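Local coordinates for protein N-acetyl-beta-D glucosaminidase (Rhizomucor miehei CAU432, PDB 4ZM6) that probably hydrolyses beta-N-acetylhexosaminides as a family 3 glycosidase and carries a GCN5-related glucosamine N-acetyltransferase region that binds acetyl-CoA, at residues A[196-202]-A[232-238]; A[229-233]-A[243-247]. All blocks are in the same frame, centred on the assembly; numbering follows the deposited sequence.

Overall arrangement
Both contacts fall in the glycosyl hydrolase family 3 N-terminal domain, of the TIM-barrel clan, where long loops follow the parallel strands 178-181 and 227-230. Their centres lie 10 Å apart, and they share His232 and Met233 at the start of the second loop. Contact 2 is fully buried and folds that loop back on its own strand, chiefly through serine hydroxyls and backbone polar atoms. Contact 1, only partly buried, joins the loops of neighbouring strands by one parallel bridge and mainly by apolar and aromatic side chains, and it reaches the second subunit. The two meet where Leu235 CD1 packs on Ser244 CB, 3.9 Å away.

Contact 1: residues A[196-202]-A[232-238]; sequences PVINKTL and HMLLPHF
The loops after neighbouring parallel strands 178-181 and 227-230 of this TIM-barrel-clan domain meet, through 196-202 and 232-238, in one isolated parallel beta bridge. Val197 faces Leu234 (CA-CA 4.6 Å); Leu234 N donates a hydrogen bond to Pro196 O (2.8 Å) and Ile198 N one to Leu234 O (2.7 Å), both nearly straight. Ile198 (m, m) is a bump between the side chains of Met233 and Leu235: its CG1 lies 4.1 Å from Met233 CB, its CB 3.7 Å from Leu235 CD2. Val197 CG1 meets the Pro236 ring at CG, 3.9 Å away. An inverse gamma turn centred on Asn199 then bends the first segment, and His237 (chi1 m) fills the hollow beyond it, its CE1 3.4 Å from Asn199 OD1. The CA-CB bond of Lys200 points away, and its NZ forms salt bridges with Asp186 and Glu209, while its O lies at the edge of the Phe238 ring, 3.5 Å from CE1. Thr201 holds the N-cap position of helix 202-207, whose first residue, Leu202, packs its CG 3.9 Å from Phe238 CZ; Thr201 and Leu202 also touch the second subunit. Thr201 CG2 sits over the His237 ring face in a CH-pi contact, 3.7 Å from the centroid.

Contact 2: residues A[229-233]-A[243-247]; sequences MVGHM and VSSIA
Val243 lays its CG2 methyl against the peptide joining His232 to Met233, 3.4 Å from His232 C and 3.2 Å from Met233 N, with chi1 near 95°, between wells. The two segments run in opposite senses, CA atoms drawing nearest at Met233 and Val243 (5.2 Å) and at Val230 and Ser245 (5.3 Å). Segment 229-233 is extended: Met229 and Val230 end strand 227-230, and the chain leaves it through Gly231 (phi/psi -71/-176). Segment 243-247 turns tightly instead, Ser244 and Ser245 having helix-like backbone angles and Ile246 N hydrogen-bonding to Val243 O at 3.0 Å. The turn thus folds the loop back onto the end of strand 227-230 of the family 3 glycosidase domain, a strand flanked in its parallel sheet by 178-181 and 264-267. Hydroxyls supply much of the join. Ser244 (chi1 p) donates from OG to Gly231 O at 2.6 Å and accepts from Met233 N at 2.9 Å, while its own N gives a 2.8 Å hydrogen bond to Met233 O. Ser245 (chi1 m) sends OG to the same Gly231 O, at 2.5 Å, so that one carbonyl receives two hydroxyls. His232 (chi1 m) brings ND1 to 2.6 Å from Ser245 OG, and its NE2 hydrogen-bonds to Cys269 O. Glycine suits position 231, since a CB there would come within 3.0 Å of Met233 CE. Beside the polar network, Val230 (t) points toward the turn, its CG1 3.8 Å from Ser244 O, and Met233 CG comes to 3.5 Å from Ser244 OG.

Contact 1: residues A[196-202]-A[232-238]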
loop_
_atom_site.group_PDB
_atom_site.type_symbol
_atom_site.label_atom_id
_atom_site.label_comp_id
_atom_site.label_asym_id
_atom_site.label_seq_id
_atom_site.Cartn_x
_atom_site.Cartn_y
_atom_site.Cartn_z
ATOM N N PRO A 196 -3.574 -29.605 11.187
ATOM C CA PRO A 196 -4.418 -28.623 10.516
ATOM C C PRO A 196 -4.051 -28.490 9.039
ATOM O O PRO A 196 -2.871 -28.560 8.672
ATOM C CB PRO A 196 -4.133 -27.328 11.283
ATOM C CG PRO A 196 -2.782 -27.518 11.896
ATOM C CD PRO A 196 -2.409 -28.975 11.829
ATOM N N VAL A 197 -5.069 -28.320 8.203
ATOM C CA VAL A 197 -4.883 -28.232 6.763
ATOM C C VAL A 197 -5.227 -26.821 6.326
ATOM O O VAL A 197 -6.310 -26.319 6.641
ATOM C CB VAL A 197 -5.795 -29.222 6.006
ATOM C CG1 VAL A 197 -5.326 -29.376 4.565
ATOM C CG2 VAL A 197 -5.831 -30.575 6.707
ATOM N N ILE A 198 -4.296 -26.189 5.615
ATOM C CA ILE A 198 -4.522 -24.885 4.994
ATOM C C ILE A 198 -4.498 -25.089 3.482
ATOM O O ILE A 198 -3.432 -25.165 2.868
ATOM C CB ILE A 198 -3.449 -23.850 5.411
ATOM C CG1 ILE A 198 -3.320 -23.779 6.942
ATOM C CG2 ILE A 198 -3.768 -22.480 4.826
ATOM C CD1 ILE A 198 -4.611 -23.482 7.681
ATOM N N ASN A 199 -5.687 -25.197 2.894
ATOM C CA ASN A 199 -5.832 -25.475 1.470
ATOM C C ASN A 199 -5.899 -24.167 0.694
ATOM O O ASN A 199 -6.964 -23.774 0.216
ATOM C CB ASN A 199 -7.082 -26.334 1.223
ATOM C CG ASN A 199 -7.142 -26.897 -0.187
ATOM O OD1 ASN A 199 -6.138 -27.368 -0.728
ATOM N ND2 ASN A 199 -8.328 -26.860 -0.788
ATOM N N LYS A 200 -4.752 -23.495 0.581
ATOM C CA LYS A 200 -4.672 -22.186 -0.067
ATOM C C LYS A 200 -3.465 -22.082 -0.976
ATOM O O LYS A 200 -2.418 -22.679 -0.706
ATOM C CB LYS A 200 -4.580 -21.072 0.972
ATOM C CG LYS A 200 -5.709 -21.060 1.986
ATOM C CD LYS A 200 -5.759 -19.747 2.743
ATOM C CE LYS A 200 -6.639 -19.856 3.975
ATOM N NZ LYS A 200 -7.133 -18.527 4.418
ATOM N N THR A 201 -3.623 -21.303 -2.044
ATOM C CA THR A 201 -2.538 -21.008 -2.975
ATOM C C THR A 201 -1.736 -19.816 -2.470
ATOM O O THR A 201 -2.163 -19.109 -1.550
ATOM C CB THR A 201 -3.073 -20.688 -4.389
ATOM O OG1 THR A 201 -4.095 -19.682 -4.306
ATOM C CG2 THR A 201 -3.646 -21.936 -5.049
ATOM N N LEU A 202 -0.577 -19.591 -3.085
ATOM C CA LEU A 202 0.288 -18.477 -2.703
ATOM C C LEU A 202 -0.441 -17.139 -2.867
ATOM O O LEU A 202 -0.262 -16.234 -2.053
ATOM C CB LEU A 202 1.582 -18.470 -3.528
ATOM C CG LEU A 202 2.912 -18.132 -2.835
ATOM C CD1 LEU A 202 3.853 -17.463 -3.829
ATOM C CD2 LEU A 202 2.762 -17.255 -1.600
ATOM N N HIS A 232 3.244 -26.004 12.432
ATOM C CA HIS A 232 2.960 -27.289 11.796
ATOM C C HIS A 232 1.575 -27.263 11.168
ATOM O O HIS A 232 0.569 -27.415 11.864
ATOM C CB HIS A 232 3.049 -28.422 12.816
ATOM C CG HIS A 232 4.246 -28.338 13.704
ATOM N ND1 HIS A 232 5.529 -28.541 13.245
ATOM C CD2 HIS A 232 4.354 -28.076 15.027
ATOM C CE1 HIS A 232 6.379 -28.405 14.248
ATOM N NE2 HIS A 232 5.690 -28.126 15.341
ATOM N N MET A 233 1.534 -27.059 9.853
ATOM C CA MET A 233 0.286 -27.103 9.091
ATOM C C MET A 233 0.512 -27.645 7.681
ATOM O O MET A 233 1.566 -27.428 7.078
ATOM C CB MET A 233 -0.383 -25.721 9.051
ATOM C CG MET A 233 0.572 -24.537 8.964
ATOM S SD MET A 233 -0.091 -23.070 9.780
ATOM C CE MET A 233 1.397 -22.413 10.526
ATOM N N LEU A 234 -0.485 -28.370 7.178
ATOM C CA LEU A 234 -0.405 -29.023 5.879
ATOM C C LEU A 234 -0.921 -28.063 4.812
ATOM O O LEU A 234 -2.040 -27.549 4.914
ATOM C CB LEU A 234 -1.233 -30.318 5.892
ATOM C CG LEU A 234 -0.884 -31.454 4.918
ATOM C CD1 LEU A 234 -1.077 -31.035 3.472
ATOM C CD2 LEU A 234 0.530 -31.967 5.142
ATOM N N LEU A 235 -0.093 -27.827 3.796
ATOM C CA LEU A 235 -0.432 -26.931 2.690
ATOM C C LEU A 235 -0.363 -27.698 1.370
ATOM O O LEU A 235 0.687 -27.735 0.722
ATOM C CB LEU A 235 0.521 -25.733 2.682
ATOM C CG LEU A 235 0.283 -24.752 3.840
ATOM C CD1 LEU A 235 1.571 -24.428 4.580
ATOM C CD2 LEU A 235 -0.402 -23.478 3.354
ATOM N N PRO A 236 -1.487 -28.328 0.974
ATOM C CA PRO A 236 -1.531 -29.201 -0.204
ATOM C C PRO A 236 -1.016 -28.573 -1.500
ATOM O O PRO A 236 -0.394 -29.271 -2.299
ATOM C CB PRO A 236 -3.019 -29.543 -0.328
ATOM C CG PRO A 236 -3.531 -29.460 1.063
ATOM C CD PRO A 236 -2.785 -28.309 1.675
ATOM N N HIS A 237 -1.261 -27.277 -1.699
ATOM C CA HIS A 237 -0.771 -26.576 -2.893
ATOM C C HIS A 237 0.752 -26.371 -2.906
ATOM O O HIS A 237 1.301 -25.958 -3.923
ATOM C CB HIS A 237 -1.459 -25.219 -3.054
ATOM C CG HIS A 237 -2.908 -25.306 -3.423
ATOM N ND1 HIS A 237 -3.924 -25.132 -2.504
ATOM C CD2 HIS A 237 -3.513 -25.529 -4.614
ATOM C CE1 HIS A 237 -5.091 -25.249 -3.114
ATOM N NE2 HIS A 237 -4.869 -25.490 -4.393
ATOM N N PHE A 238 1.420 -26.640 -1.783
ATOM C CA PHE A 238 2.883 -26.534 -1.685
ATOM C C PHE A 238 3.522 -27.902 -1.455
ATOM O O PHE A 238 4.426 -28.302 -2.186
ATOM C CB PHE A 238 3.273 -25.597 -0.534
ATOM C CG PHE A 238 2.834 -24.172 -0.729
ATOM C CD1 PHE A 238 1.510 -23.804 -0.520
ATOM C CD2 PHE A 238 3.747 -23.197 -1.107
ATOM C CE1 PHE A 238 1.102 -22.496 -0.696
ATOM C CE2 PHE A 238 3.344 -21.885 -1.283
ATOM C CZ PHE A 238 2.019 -21.535 -1.078
#

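Contact 2: residues A[229-233]-A[243-247]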
loop_
_atom_site.group_PDB
_atom_site.type_symbol
_atom_site.label_atom_id
_atom_site.label_comp_id
_atom_site.label_asym_id
_atom_site.label_seq_id
_atom_site.Cartn_x
_atom_site.Cartn_y
_atom_site.Cartn_z
ATOM N N MET A 229 9.369 -18.316 13.261
ATOM C CA MET A 229 8.987 -19.679 13.614
ATOM C C MET A 229 7.978 -20.256 12.617
ATOM O O MET A 229 6.970 -19.626 12.289
ATOM C CB MET A 229 8.401 -19.724 15.022
ATOM C CG MET A 229 8.171 -21.135 15.551
ATOM S SD MET A 229 7.209 -21.149 17.069
ATOM C CE MET A 229 8.430 -20.541 18.225
ATOM N N VAL A 230 8.253 -21.471 12.159
ATOM C CA VAL A 230 7.378 -22.169 11.235
ATOM C C VAL A 230 6.532 -23.177 12.009
ATOM O O VAL A 230 7.049 -24.161 12.540
ATOM C CB VAL A 230 8.199 -22.897 10.157
ATOM C CG1 VAL A 230 7.283 -23.495 9.103
ATOM C CG2 VAL A 230 9.199 -21.940 9.524
ATOM N N GLY A 231 5.229 -22.933 12.075
ATOM C CA GLY A 231 4.312 -23.860 12.726
ATOM C C GLY A 231 4.130 -25.142 11.936
ATOM O O GLY A 231 4.776 -25.350 10.900
ATOM N N HIS A 232 3.244 -26.004 12.432
ATOM C CA HIS A 232 2.960 -27.289 11.796
ATOM C C HIS A 232 1.575 -27.263 11.168
ATOM O O HIS A 232 0.569 -27.415 11.864
ATOM C CB HIS A 232 3.049 -28.422 12.816
ATOM C CG HIS A 232 4.246 -28.338 13.704
ATOM N ND1 HIS A 232 5.529 -28.541 13.245
ATOM C CD2 HIS A 232 4.354 -28.076 15.027
ATOM C CE1 HIS A 232 6.379 -28.405 14.248
ATOM N NE2 HIS A 232 5.690 -28.126 15.341
ATOM N N MET A 233 1.534 -27.059 9.853
ATOM C CA MET A 233 0.286 -27.103 9.091
ATOM C C MET A 233 0.512 -27.645 7.681
ATOM O O MET A 233 1.566 -27.428 7.078
ATOM C CB MET A 233 -0.383 -25.721 9.051
ATOM C CG MET A 233 0.572 -24.537 8.964
ATOM S SD MET A 233 -0.091 -23.070 9.780
ATOM C CE MET A 233 1.397 -22.413 10.526
ATOM N N VAL A 243 4.150 -31.817 6.822
ATOM C CA VAL A 243 3.713 -30.602 7.494
ATOM C C VAL A 243 4.717 -29.456 7.252
ATOM O O VAL A 243 5.904 -29.701 7.021
ATOM C CB VAL A 243 3.473 -30.896 9.003
ATOM C CG1 VAL A 243 4.691 -30.559 9.858
ATOM C CG2 VAL A 243 2.237 -30.173 9.503
ATOM N N SER A 244 4.225 -28.217 7.299
ATOM C CA SER A 244 4.991 -27.028 6.876
ATOM C C SER A 244 6.407 -26.891 7.448
ATOM O O SER A 244 7.321 -26.458 6.744
ATOM C CB SER A 244 4.201 -25.756 7.199
ATOM O OG SER A 244 3.815 -25.726 8.563
ATOM N N SER A 245 6.582 -27.257 8.716
ATOM C CA SER A 245 7.875 -27.115 9.403
ATOM C C SER A 245 9.008 -27.898 8.752
ATOM O O SER A 245 10.169 -27.507 8.858
ATOM C CB SER A 245 7.746 -27.564 10.854
ATOM O OG SER A 245 6.610 -26.971 11.452
ATOM N N ILE A 246 8.664 -29.001 8.091
ATOM C CA ILE A 246 9.654 -29.914 7.517
ATOM C C ILE A 246 9.570 -30.004 5.990
ATOM O O ILE A 246 10.241 -30.839 5.375
ATOM C CB ILE A 246 9.533 -31.317 8.153
ATOM C CG1 ILE A 246 8.220 -32.003 7.732
ATOM C CG2 ILE A 246 9.656 -31.204 9.671
ATOM C CD1 ILE A 246 7.756 -33.123 8.644
ATOM N N ALA A 247 8.767 -29.124 5.387
ATOM C CA ALA A 247 8.632 -29.042 3.935
ATOM C C ALA A 247 9.545 -27.945 3.386
ATOM O O ALA A 247 9.402 -26.786 3.768
ATOM C CB ALA A 247 7.187 -28.743 3.564
#